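Local coordinates for protein ATP phosphoribosyltransferase (Thermotoga maritima, PDB 1O63) that probably catalyses the first step of histidine biosynthesis, joining ATP to 5-phosphoribose 1-diphosphate to give phosphoribosyl-ATP and diphosphate, as the short-form catalytic subunit that works with HisZ, at residues N85-L91 / D165-R171; D67-E71 / F110-R116; I77-F81 / L192-Q196; I106-F110 / L130-V134. One frame throughout, in Å; residues are numbered along the deposited sequence. Where two conformers were deposited one is given.

Contact 1: residues N85-L91 / D165-R171; sequences NISRMVL and DEIFVIR
Strands 85-91 and 165-171 run antiparallel, their axes 4.4 Å apart at closest and their directions at 156°. Ser87 with Ile170, Met89 with Phe168 and Leu91 with Asp165 are hydrogen-bonded pairs; Arg88 with Val169 and Val90 with Glu166 are non-hydrogen-bonded. Backbone bonds include Ile170 N to Ser87 O (2.8 Å), Met89 N to Phe168 O (2.8 Å) and Leu91 N to Asp165 O (2.9 Å). Two classic beta bulges interrupt the pairing. Ile86 N (2.8 Å) and Ser87 N (3.3 Å) share Ile170 O; Ile167 N (2.7 Å) and, weakly, Phe168 N (3.4 Å) share Met89 O. Ile86 and Ile167 accordingly have helical backbone angles, psi -51° and -43°. Apolar packing centres on selenomethionine Met89 (chi1 t): its CB lies over the Phe168 ring, 3.8 Å from the centroid, a CH-pi contact, and 4.1 Å from Ile170 CD1. On the other face, Arg88 NH1 forms a salt bridge to Glu166 OE1 (2.9 Å). The two long strands pass between the lobes, consistent with the family's periplasmic-binding-protein-like fold. Backbone bonds thus carry the pairing through both bulges, with largely apolar packing toward helix 66-71 and a salt bridge opposite.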
loop_
_atom_site.group_PDB
_atom_site.type_symbol
_atom_site.label_atom_id
_atom_site.label_comp_id
_atom_site.label_asym_id
_atom_site.label_seq_id
_atom_site.Cartn_x
_atom_site.Cartn_y
_atom_site.Cartn_z
ATOM N N ASN A 85 3.085 -13.297 19.537
ATOM C CA ASN A 85 3.259 -11.857 19.330
ATOM C C ASN A 85 4.184 -11.673 18.129
ATOM O O ASN A 85 5.327 -12.162 18.158
ATOM C CB ASN A 85 3.904 -11.210 20.559
ATOM C CG ASN A 85 3.033 -11.234 21.787
ATOM O OD1 ASN A 85 1.805 -11.253 21.714
ATOM N ND2 ASN A 85 3.668 -11.227 22.959
ATOM N N ILE A 86 3.718 -11.020 17.067
ATOM C CA ILE A 86 4.585 -10.819 15.909
ATOM C C ILE A 86 5.387 -9.513 16.020
ATOM O O ILE A 86 6.541 -9.424 15.630
ATOM C CB ILE A 86 3.737 -10.656 14.616
ATOM C CG1 ILE A 86 2.659 -11.697 14.525
ATOM C CG2 ILE A 86 4.651 -10.618 13.396
ATOM C CD1 ILE A 86 3.105 -13.140 14.512
ATOM N N SER A 87 4.633 -8.443 16.306
ATOM C CA SER A 87 5.253 -7.105 16.360
ATOM C C SER A 87 4.445 -6.185 17.255
ATOM O O SER A 87 3.564 -6.648 17.988
ATOM C CB SER A 87 5.311 -6.561 14.926
ATOM O OG SER A 87 4.045 -6.685 14.307
ATOM N N ARG A 88 4.793 -4.902 17.263
ATOM C CA ARG A 88 4.116 -3.919 18.109
ATOM C C ARG A 88 3.792 -2.652 17.284
ATOM O O ARG A 88 4.642 -2.176 16.558
ATOM C CB ARG A 88 4.998 -3.475 19.270
ATOM C CG ARG A 88 5.344 -4.501 20.334
ATOM C CD ARG A 88 6.481 -3.964 21.223
ATOM N NE ARG A 88 7.773 -4.106 20.587
ATOM C CZ ARG A 88 8.897 -3.472 20.871
ATOM N NH1 ARG A 88 8.956 -2.556 21.824
ATOM N NH2 ARG A 88 10.006 -3.748 20.177
HETATM N N MSE A 89 2.672 -2.049 17.602
HETATM C CA MSE A 89 2.312 -0.731 17.025
HETATM C C MSE A 89 2.764 0.293 18.074
HETATM O O MSE A 89 2.403 0.161 19.257
HETATM C CB MSE A 89 0.844 -0.659 16.738
HETATM C CG MSE A 89 0.328 0.641 16.122
HETATM SE SE MSE A 89 0.849 0.802 14.277
HETATM C CE MSE A 89 -0.421 -0.407 13.472
ATOM N N VAL A 90 3.637 1.223 17.688
ATOM C CA VAL A 90 4.151 2.182 18.665
ATOM C C VAL A 90 4.026 3.620 18.191
ATOM O O VAL A 90 3.853 3.876 17.009
ATOM C CB VAL A 90 5.645 1.919 18.984
ATOM C CG1 VAL A 90 5.810 0.534 19.591
ATOM C CG2 VAL A 90 6.537 2.060 17.742
ATOM N N LEU A 91 4.109 4.532 19.143
ATOM C CA LEU A 91 4.263 5.950 18.891
ATOM C C LEU A 91 5.782 6.201 19.032
ATOM O O LEU A 91 6.361 5.633 19.976
ATOM C CB LEU A 91 3.532 6.808 19.940
ATOM C CG LEU A 91 3.766 8.331 19.771
ATOM C CD1 LEU A 91 3.025 8.805 18.538
ATOM C CD2 LEU A 91 3.271 9.072 21.015
ATOM N N ASP A 165 5.684 5.254 23.195
ATOM C CA ASP A 165 4.540 4.572 23.781
ATOM C C ASP A 165 4.219 3.307 22.959
ATOM O O ASP A 165 4.314 3.298 21.732
ATOM C CB ASP A 165 3.319 5.478 23.820
ATOM C CG ASP A 165 2.243 5.106 24.817
ATOM O OD1 ASP A 165 2.483 4.257 25.705
ATOM O OD2 ASP A 165 1.121 5.691 24.751
ATOM N N GLU A 166 3.756 2.293 23.681
ATOM C CA GLU A 166 3.348 1.035 23.031
ATOM C C GLU A 166 1.841 1.101 22.827
ATOM O O GLU A 166 1.109 1.302 23.802
ATOM C CB GLU A 166 3.721 -0.127 23.950
ATOM C CG GLU A 166 5.184 -0.178 24.360
ATOM C CD GLU A 166 6.030 -0.981 23.382
ATOM O OE1 GLU A 166 7.272 -0.912 23.440
ATOM O OE2 GLU A 166 5.429 -1.687 22.540
ATOM N N ILE A 167 1.348 1.059 21.592
ATOM C CA ILE A 167 -0.121 1.244 21.432
ATOM C C ILE A 167 -0.844 -0.086 21.513
ATOM O O ILE A 167 -1.952 -0.182 22.016
ATOM C CB ILE A 167 -0.439 1.986 20.132
ATOM C CG1 ILE A 167 0.287 3.346 20.117
ATOM C CG2 ILE A 167 -1.950 2.173 20.003
ATOM C CD1 ILE A 167 0.188 4.100 18.819
ATOM N N PHE A 168 -0.299 -1.122 20.867
ATOM C CA PHE A 168 -0.879 -2.446 20.970
ATOM C C PHE A 168 0.092 -3.458 20.388
ATOM O O PHE A 168 0.921 -3.144 19.500
ATOM C CB PHE A 168 -2.261 -2.648 20.386
ATOM C CG PHE A 168 -2.452 -2.294 18.954
ATOM C CD1 PHE A 168 -2.060 -3.167 17.946
ATOM C CD2 PHE A 168 -3.038 -1.090 18.591
ATOM C CE1 PHE A 168 -2.247 -2.835 16.617
ATOM C CE2 PHE A 168 -3.206 -0.740 17.266
ATOM C CZ PHE A 168 -2.810 -1.624 16.267
ATOM N N VAL A 169 -0.054 -4.665 20.916
ATOM C CA VAL A 169 0.772 -5.772 20.429
ATOM C C VAL A 169 0.058 -6.366 19.213
ATOM O O VAL A 169 -1.165 -6.342 19.197
ATOM C CB VAL A 169 0.916 -6.841 21.529
ATOM C CG1 VAL A 169 1.420 -8.150 20.943
ATOM C CG2 VAL A 169 1.850 -6.306 22.613
ATOM N N ILE A 170 0.804 -6.745 18.196
ATOM C CA ILE A 170 0.229 -7.247 16.955
ATOM C C ILE A 170 0.422 -8.758 16.841
ATOM O O ILE A 170 1.529 -9.281 16.968
ATOM C CB ILE A 170 0.831 -6.578 15.722
ATOM C CG1 ILE A 170 0.392 -5.086 15.660
ATOM C CG2 ILE A 170 0.407 -7.273 14.430
ATOM C CD1 ILE A 170 1.391 -4.292 14.824
ATOM N N ARG A 171 -0.685 -9.433 16.566
ATOM C CA ARG A 171 -0.675 -10.884 16.418
ATOM C C ARG A 171 -1.460 -11.239 15.137
ATOM O O ARG A 171 -2.103 -10.407 14.539
ATOM C CB ARG A 171 -1.495 -11.508 17.577
ATOM C CG ARG A 171 -1.146 -11.022 18.954
ATOM C CD ARG A 171 -1.834 -11.833 20.046
ATOM N NE ARG A 171 -1.099 -11.697 21.317
ATOM C CZ ARG A 171 -1.233 -10.624 22.094
ATOM N NH1 ARG A 171 -2.026 -9.632 21.723
ATOM N NH2 ARG A 171 -0.535 -10.573 23.214
#

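Contact 2: residues D67-E71 / F110-R116; sequences DVLLE and FPNVTQR
The carboxylate of Glu71 accepts two short, nearly linear bonds from amides in the first turn of helix 111-116: OE1 from Asn112 N (2.8 Å) and OE2 from Val113 N (2.9 Å). Its chi1 t, chi2 p rotamer carries the carboxylate to these amides, just past the N-cap residue Phe110. The exchange is returned by side chains of the second helix, which bind carbonyls at the C-terminal end of helix 67-71: Asn112 ND2 donates to Glu71 O (2.8 Å, 177°) and Arg116 NH1 to Leu70 O (3.1 Å). The two helical segments incline at 67°, axes 9.0 Å apart at closest, with the nearest CA atoms those of Glu71 and Val113 at 5.4 Å. Leu70 CB meets Val113 CG2 at 4.1 Å, and Asp67 CB lies 3.9 Å from Phe110 CE2. Met89 of strand 81-94 touches Asp67, Phe110 and Val113 from the sheet. The position of helices 66-71 and 111-121 is consistent with a link between the two lobes. Helix-end groups satisfy one another here, a carboxylate at amides and side-chain donors at carbonyls, implying a join set by directional hydrogen bonds, with modest apolar packing beside them.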
loop_
_atom_site.group_PDB
_atom_site.type_symbol
_atom_site.label_atom_id
_atom_site.label_comp_id
_atom_site.label_asym_id
_atom_site.label_seq_id
_atom_site.Cartn_x
_atom_site.Cartn_y
_atom_site.Cartn_z
ATOM N N ASP A 67 -3.063 -5.017 13.246
ATOM C CA ASP A 67 -3.012 -3.728 12.561
ATOM C C ASP A 67 -4.165 -3.626 11.571
ATOM O O ASP A 67 -4.902 -2.632 11.595
ATOM C CB ASP A 67 -1.656 -3.522 11.882
ATOM C CG ASP A 67 -1.208 -4.691 11.037
ATOM O OD1 ASP A 67 -0.639 -4.457 9.945
ATOM O OD2 ASP A 67 -1.410 -5.867 11.412
ATOM N N VAL A 68 -4.340 -4.627 10.717
ATOM C CA VAL A 68 -5.439 -4.634 9.743
ATOM C C VAL A 68 -6.772 -4.526 10.460
ATOM O O VAL A 68 -7.630 -3.720 10.126
ATOM C CB VAL A 68 -5.411 -5.894 8.870
ATOM C CG1 VAL A 68 -6.632 -6.057 7.979
ATOM C CG2 VAL A 68 -4.137 -5.929 8.006
ATOM N N LEU A 69 -6.982 -5.401 11.460
ATOM C CA LEU A 69 -8.228 -5.465 12.191
ATOM C C LEU A 69 -8.620 -4.161 12.848
ATOM O O LEU A 69 -9.809 -3.794 12.854
ATOM C CB LEU A 69 -8.177 -6.584 13.252
ATOM C CG LEU A 69 -9.162 -7.736 13.064
ATOM C CD1 LEU A 69 -9.164 -8.212 11.629
ATOM C CD2 LEU A 69 -8.870 -8.898 14.005
ATOM N N LEU A 70 -7.640 -3.498 13.478
ATOM C CA LEU A 70 -7.967 -2.247 14.180
ATOM C C LEU A 70 -8.007 -1.074 13.217
ATOM O O LEU A 70 -8.629 -0.069 13.538
ATOM C CB LEU A 70 -7.009 -1.989 15.321
ATOM C CG LEU A 70 -7.339 -2.349 16.742
ATOM C CD1 LEU A 70 -8.609 -3.159 16.948
ATOM C CD2 LEU A 70 -6.161 -3.047 17.424
ATOM N N GLU A 71 -7.277 -1.128 12.094
ATOM C CA GLU A 71 -7.293 0.013 11.186
ATOM C C GLU A 71 -8.592 0.087 10.387
ATOM O O GLU A 71 -9.018 1.160 9.971
ATOM C CB GLU A 71 -6.077 -0.042 10.245
ATOM C CG GLU A 71 -6.041 1.071 9.228
ATOM C CD GLU A 71 -5.931 2.447 9.875
ATOM O OE1 GLU A 71 -6.307 3.442 9.257
ATOM O OE2 GLU A 71 -5.459 2.529 11.040
ATOM N N PHE A 110 -1.302 4.019 9.309
ATOM C CA PHE A 110 -2.562 3.658 9.996
ATOM C C PHE A 110 -3.286 4.861 10.555
ATOM O O PHE A 110 -3.261 5.136 11.758
ATOM C CB PHE A 110 -2.199 2.675 11.136
ATOM C CG PHE A 110 -1.237 1.595 10.632
ATOM C CD1 PHE A 110 0.109 1.721 10.855
ATOM C CD2 PHE A 110 -1.717 0.476 9.958
ATOM C CE1 PHE A 110 1.005 0.743 10.434
ATOM C CE2 PHE A 110 -0.843 -0.515 9.541
ATOM C CZ PHE A 110 0.519 -0.360 9.729
ATOM N N PRO A 111 -3.965 5.642 9.695
ATOM C CA PRO A 111 -4.649 6.836 10.133
ATOM C C PRO A 111 -5.774 6.613 11.105
ATOM O O PRO A 111 -5.899 7.456 12.028
ATOM C CB PRO A 111 -5.091 7.526 8.834
ATOM C CG PRO A 111 -5.111 6.435 7.816
ATOM C CD PRO A 111 -4.081 5.442 8.247
ATOM N N ASN A 112 -6.559 5.547 11.069
ATOM C CA ASN A 112 -7.636 5.370 12.047
ATOM C C ASN A 112 -7.075 4.985 13.410
ATOM O O ASN A 112 -7.519 5.468 14.443
ATOM C CB ASN A 112 -8.670 4.339 11.580
ATOM C CG ASN A 112 -9.373 4.793 10.310
ATOM O OD1 ASN A 112 -9.594 5.982 10.116
ATOM N ND2 ASN A 112 -9.667 3.844 9.416
ATOM N N VAL A 113 -6.126 4.014 13.396
ATOM C CA VAL A 113 -5.415 3.664 14.626
ATOM C C VAL A 113 -4.822 4.928 15.275
ATOM O O VAL A 113 -4.961 5.153 16.462
ATOM C CB VAL A 113 -4.262 2.690 14.298
ATOM C CG1 VAL A 113 -3.198 2.699 15.377
ATOM C CG2 VAL A 113 -4.865 1.287 14.128
ATOM N N THR A 114 -4.140 5.755 14.483
ATOM C CA THR A 114 -3.508 6.971 15.020
ATOM C C THR A 114 -4.575 7.933 15.537
ATOM O O THR A 114 -4.458 8.461 16.653
ATOM C CB THR A 114 -2.564 7.694 14.080
ATOM O OG1 THR A 114 -2.231 9.004 14.659
ATOM C CG2 THR A 114 -3.160 8.008 12.731
ATOM N N GLN A 115 -5.666 8.106 14.787
ATOM C CA GLN A 115 -6.734 9.002 15.263
ATOM C C GLN A 115 -7.299 8.493 16.581
ATOM O O GLN A 115 -7.510 9.280 17.515
ATOM C CB GLN A 115 -7.828 9.128 14.209
ATOM C CG GLN A 115 -9.118 9.786 14.728
ATOM C CD GLN A 115 -8.915 11.266 14.971
ATOM O OE1 GLN A 115 -7.984 11.864 14.422
ATOM N NE2 GLN A 115 -9.768 11.879 15.781
ATOM N N ARG A 116 -7.498 7.172 16.703
ATOM C CA ARG A 116 -8.014 6.603 17.953
ATOM C C ARG A 116 -7.053 6.861 19.109
ATOM O O ARG A 116 -7.450 7.079 20.262
ATOM C CB ARG A 116 -8.254 5.104 17.788
ATOM C CG ARG A 116 -9.096 4.449 18.859
ATOM C CD ARG A 116 -9.450 2.998 18.507
ATOM N NE ARG A 116 -10.211 2.960 17.272
ATOM C CZ ARG A 116 -9.844 2.416 16.119
ATOM N NH1 ARG A 116 -8.683 1.779 16.020
ATOM N NH2 ARG A 116 -10.673 2.508 15.084
#

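Contact 3: residues I77-F81 / L192-Q196; sequences IQPFF and LEKLQ
Apolar packing of a loop on a helix joins 77-81, which leads into strand 81-94, to 192-196 of the C-terminal helix 185-204; no direct hydrogen bond crosses. Phe80 makes the largest contribution. Its backbone is extended (phi/psi -157/176) and chi1 p directs the ring to the helix, where Gln196 CB sits over one face, 3.7 Å from the centroid and 8° off the normal, a CH-pi contact. At the ring edge Phe80 CZ lies 4.1 Å from Leu195 CG, and Phe80 CE2 is 4.4 Å from Leu192 CD2. One turn back along the helix, Leu192 CD1 meets Pro79 CB at 3.8 Å. The nearest CA pairs are Phe80 and Gln196 (7.4 Å) and Pro79 and Leu192 (7.7 Å). A water accepts from Gln196 NE2 (2.9 Å) and donates weakly to Phe81 O (3.4 Å). Leu192 and Leu195 also join the helix to strand 61-65 and to helices 178-183 and 13-23 respectively, while Pro79 packs on strand 161-176.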
loop_
_atom_site.group_PDB
_atom_site.type_symbol
_atom_site.label_atom_id
_atom_site.label_comp_id
_atom_site.label_asym_id
_atom_site.label_seq_id
_atom_site.Cartn_x
_atom_site.Cartn_y
_atom_site.Cartn_z
ATOM N N ILE A 77 -16.341 -12.518 12.411
ATOM C CA ILE A 77 -16.236 -13.328 13.610
ATOM C C ILE A 77 -14.839 -13.875 13.830
ATOM O O ILE A 77 -14.240 -14.441 12.914
ATOM C CB ILE A 77 -17.207 -14.539 13.436
ATOM C CG1 ILE A 77 -18.658 -14.003 13.441
ATOM C CG2 ILE A 77 -17.026 -15.608 14.480
ATOM C CD1 ILE A 77 -19.595 -15.031 12.801
ATOM N N GLN A 78 -14.347 -13.797 15.063
ATOM C CA GLN A 78 -13.053 -14.369 15.408
ATOM C C GLN A 78 -13.302 -15.597 16.286
ATOM O O GLN A 78 -13.702 -15.402 17.450
ATOM C CB GLN A 78 -12.198 -13.370 16.212
ATOM C CG GLN A 78 -11.661 -12.201 15.409
ATOM C CD GLN A 78 -10.625 -11.386 16.189
ATOM O OE1 GLN A 78 -9.678 -11.939 16.787
ATOM N NE2 GLN A 78 -10.817 -10.086 16.165
ATOM N N PRO A 79 -13.154 -16.802 15.759
ATOM C CA PRO A 79 -13.516 -17.993 16.497
ATOM C C PRO A 79 -12.586 -18.242 17.666
ATOM O O PRO A 79 -13.014 -18.767 18.689
ATOM C CB PRO A 79 -13.448 -19.122 15.469
ATOM C CG PRO A 79 -12.514 -18.581 14.408
ATOM C CD PRO A 79 -12.850 -17.116 14.344
ATOM N N PHE A 80 -11.301 -17.917 17.511
ATOM C CA PHE A 80 -10.356 -18.160 18.608
ATOM C C PHE A 80 -9.136 -17.261 18.514
ATOM O O PHE A 80 -8.930 -16.546 17.529
ATOM C CB PHE A 80 -9.987 -19.635 18.665
ATOM C CG PHE A 80 -9.317 -20.197 17.452
ATOM C CD1 PHE A 80 -7.940 -20.116 17.297
ATOM C CD2 PHE A 80 -10.054 -20.833 16.461
ATOM C CE1 PHE A 80 -7.306 -20.645 16.190
ATOM C CE2 PHE A 80 -9.430 -21.366 15.355
ATOM C CZ PHE A 80 -8.069 -21.281 15.209
ATOM N N PHE A 81 -8.278 -17.376 19.524
ATOM C CA PHE A 81 -7.071 -16.568 19.680
ATOM C C PHE A 81 -5.799 -17.224 19.203
ATOM O O PHE A 81 -5.451 -18.336 19.591
ATOM C CB PHE A 81 -6.959 -16.266 21.205
ATOM C CG PHE A 81 -5.824 -15.382 21.617
ATOM C CD1 PHE A 81 -4.574 -15.904 21.903
ATOM C CD2 PHE A 81 -6.012 -14.015 21.779
ATOM C CE1 PHE A 81 -3.529 -15.084 22.295
ATOM C CE2 PHE A 81 -4.980 -13.202 22.183
ATOM C CZ PHE A 81 -3.730 -13.733 22.441
ATOM N N LEU A 192 -12.285 -25.453 11.880
ATOM C CA LEU A 192 -11.777 -24.569 12.939
ATOM C C LEU A 192 -11.308 -25.348 14.163
ATOM O O LEU A 192 -10.380 -24.921 14.865
ATOM C CB LEU A 192 -12.826 -23.529 13.336
ATOM C CG LEU A 192 -13.210 -22.530 12.232
ATOM C CD1 LEU A 192 -14.293 -21.575 12.693
ATOM C CD2 LEU A 192 -11.968 -21.777 11.769
ATOM N N GLU A 193 -11.927 -26.494 14.447
ATOM C CA GLU A 193 -11.489 -27.342 15.548
ATOM C C GLU A 193 -10.099 -27.914 15.280
ATOM O O GLU A 193 -9.248 -27.836 16.157
ATOM C CB GLU A 193 -12.438 -28.517 15.781
ATOM C CG GLU A 193 -13.801 -28.179 16.331
ATOM C CD GLU A 193 -14.555 -29.405 16.816
ATOM O OE1 GLU A 193 -13.924 -30.291 17.433
ATOM O OE2 GLU A 193 -15.778 -29.491 16.570
ATOM N N LYS A 194 -9.901 -28.538 14.127
ATOM C CA LYS A 194 -8.592 -29.051 13.764
ATOM C C LYS A 194 -7.522 -27.958 13.774
ATOM O O LYS A 194 -6.404 -28.169 14.248
ATOM C CB LYS A 194 -8.621 -29.683 12.376
ATOM C CG LYS A 194 -9.531 -30.882 12.235
ATOM C CD LYS A 194 -9.430 -31.477 10.830
ATOM C CE LYS A 194 -8.027 -31.976 10.553
ATOM N NZ LYS A 194 -8.025 -33.164 9.652
ATOM N N LEU A 195 -7.857 -26.792 13.226
ATOM C CA LEU A 195 -6.905 -25.689 13.140
ATOM C C LEU A 195 -6.514 -25.149 14.495
ATOM O O LEU A 195 -5.314 -24.961 14.765
ATOM C CB LEU A 195 -7.502 -24.595 12.247
ATOM C CG LEU A 195 -6.645 -23.373 11.956
ATOM C CD1 LEU A 195 -5.444 -23.761 11.103
ATOM C CD2 LEU A 195 -7.494 -22.302 11.251
ATOM N N GLN A 196 -7.456 -24.957 15.424
ATOM C CA GLN A 196 -7.091 -24.486 16.767
ATOM C C GLN A 196 -6.163 -25.474 17.473
ATOM O O GLN A 196 -5.206 -25.070 18.152
ATOM C CB GLN A 196 -8.323 -24.183 17.605
ATOM C CG GLN A 196 -8.074 -23.460 18.928
ATOM C CD GLN A 196 -9.363 -23.095 19.632
ATOM O OE1 GLN A 196 -10.443 -23.529 19.212
ATOM N NE2 GLN A 196 -9.306 -22.331 20.715
HETATM O O HOH W 1 -6.768 -21.035 21.121
#

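Contact 4: residues I106-F110 / L130-V134; sequences IATKF and LKGSV
A strand end and the loop following its edge neighbour meet here, both at the C-terminal ends of parallel strands in one lobe: strand 106-108 turns into helix 111-121, while the loop 130-134 leaves strand 125-129 and leads to helix 136-140. Leu130 N donates to Thr108 O (2.8 Å, 155°), continuing the parallel pairing by one bond beyond the strand. Alongside, Lys109 CA lies 3.3 Å from Leu130 O, a CA-H...O contact; the CA atoms of Lys109 and Leu130 are 5.1 Å apart. Ala107 CB touches both Leu130 CD1 (3.7 Å; Leu130 chi1 m, chi2 t) and Val134 CG1 (3.9 Å; chi1 t). Lys109, chi1 m, lays its aliphatic chain over the loop: CG is 3.7 Å from Val134 CG2 and CD 3.3 Å from Lys131 O. Gly132, near 175/180, is fully extended. Thr108 OG1 accepts from Phe110 N (2.8 Å), an ST turn that leads into the helix, and also bonds Val147 O. Lys131 N is hydrogen-bonded to Asp49 of the second subunit, so the loop reaches the dimer interface. One backbone hydrogen bond, a CA-H...O contact and apolar side-chain contacts thus join strand end to loop; no salt bridge crosses.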
loop_
_atom_site.group_PDB
_atom_site.type_symbol
_atom_site.label_atom_id
_atom_site.label_comp_id
_atom_site.label_asym_id
_atom_site.label_seq_id
_atom_site.Cartn_x
_atom_site.Cartn_y
_atom_site.Cartn_z
ATOM N N ILE A 106 1.618 13.827 12.977
ATOM C CA ILE A 106 1.973 12.412 13.063
ATOM C C ILE A 106 1.828 11.771 11.672
ATOM O O ILE A 106 0.710 11.774 11.159
ATOM C CB ILE A 106 1.050 11.642 14.024
ATOM C CG1 ILE A 106 0.877 12.413 15.345
ATOM C CG2 ILE A 106 1.562 10.241 14.263
ATOM C CD1 ILE A 106 -0.038 11.743 16.356
ATOM N N ALA A 107 2.925 11.215 11.180
ATOM C CA ALA A 107 2.923 10.457 9.923
ATOM C C ALA A 107 2.625 9.000 10.241
ATOM O O ALA A 107 3.081 8.506 11.273
ATOM C CB ALA A 107 4.315 10.500 9.280
ATOM N N THR A 108 1.875 8.326 9.354
ATOM C CA THR A 108 1.565 6.913 9.656
ATOM C C THR A 108 0.926 6.257 8.437
ATOM O O THR A 108 0.363 6.965 7.592
ATOM C CB THR A 108 0.554 6.873 10.831
ATOM O OG1 THR A 108 0.200 5.532 11.153
ATOM C CG2 THR A 108 -0.728 7.623 10.450
ATOM N N LYS A 109 0.969 4.943 8.374
ATOM C CA LYS A 109 0.216 4.152 7.418
ATOM C C LYS A 109 -1.152 3.774 8.008
ATOM O O LYS A 109 -1.996 3.158 7.330
ATOM C CB LYS A 109 0.916 2.824 7.093
ATOM C CG LYS A 109 2.333 2.981 6.585
ATOM C CD LYS A 109 2.802 1.724 5.875
ATOM C CE LYS A 109 3.347 0.721 6.841
ATOM N NZ LYS A 109 4.127 -0.365 6.171
ATOM N N PHE A 110 -1.302 4.019 9.309
ATOM C CA PHE A 110 -2.562 3.658 9.996
ATOM C C PHE A 110 -3.286 4.861 10.555
ATOM O O PHE A 110 -3.261 5.136 11.758
ATOM C CB PHE A 110 -2.199 2.675 11.136
ATOM C CG PHE A 110 -1.237 1.595 10.632
ATOM C CD1 PHE A 110 0.109 1.721 10.855
ATOM C CD2 PHE A 110 -1.717 0.476 9.958
ATOM C CE1 PHE A 110 1.005 0.743 10.434
ATOM C CE2 PHE A 110 -0.843 -0.515 9.541
ATOM C CZ PHE A 110 0.519 -0.360 9.729
ATOM N N LEU A 130 0.973 7.900 5.010
ATOM C CA LEU A 130 2.106 7.520 4.148
ATOM C C LEU A 130 1.917 6.049 3.771
ATOM O O LEU A 130 1.264 5.306 4.535
ATOM C CB LEU A 130 3.424 7.677 4.910
ATOM C CG LEU A 130 3.894 9.102 5.197
ATOM C CD1 LEU A 130 5.227 9.108 5.942
ATOM C CD2 LEU A 130 4.020 9.887 3.891
ATOM N N LYS A 131 2.618 5.601 2.739
ATOM C CA LYS A 131 2.492 4.212 2.310
ATOM C C LYS A 131 3.621 3.344 2.827
ATOM O O LYS A 131 3.553 2.127 2.698
ATOM C CB LYS A 131 2.457 4.114 0.783
ATOM C CG LYS A 131 1.455 5.005 0.088
ATOM C CD LYS A 131 0.163 4.236 -0.208
ATOM C CE LYS A 131 -0.742 4.255 1.012
ATOM N NZ LYS A 131 -1.687 3.092 1.024
ATOM N N GLY A 132 4.718 3.929 3.273
ATOM C CA GLY A 132 5.845 3.112 3.768
ATOM C C GLY A 132 6.995 4.071 4.099
ATOM O O GLY A 132 6.780 5.287 4.029
ATOM N N SER A 133 8.104 3.533 4.567
ATOM C CA SER A 133 9.257 4.324 4.973
ATOM C C SER A 133 8.834 5.492 5.857
ATOM O O SER A 133 9.374 6.605 5.799
ATOM C CB SER A 133 10.029 4.818 3.745
ATOM O OG SER A 133 10.579 3.728 3.024
ATOM N N VAL A 134 7.947 5.194 6.821
ATOM C CA VAL A 134 7.394 6.222 7.681
ATOM C C VAL A 134 8.468 6.824 8.567
ATOM O O VAL A 134 8.345 7.962 9.015
ATOM C CB VAL A 134 6.213 5.693 8.508
ATOM C CG1 VAL A 134 5.585 6.804 9.331
ATOM C CG2 VAL A 134 5.126 5.123 7.564
#

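How the contacts relate
Contacts 1, 2 and 4 are partly buried, contact 3 buried. Contact 3 touches contact 1 (Arg171 NE to Phe81 CZ, 3.5 Å) and contact 2 (Leu69 CD2 to Gln78 NE2, 3.1 Å), but its nearest atoms are about 15 Å from contact 4, on the opposite side of the chain's centre. Contact 1 is continuous backbone pairing; Met89 CE touches Phe110 CD1 (3.4 Å) and Asp67 CB (3.7 Å), so the strand pair floors contact 2. Phe110 belongs to both contact 2 and contact 4, standing between strand 104-108 and helix 111-121. Chemistry changes with place: polar helix-end exchange in 2, aromatic packing in 3, and a mixed strand-end join beside the second subunit in 4.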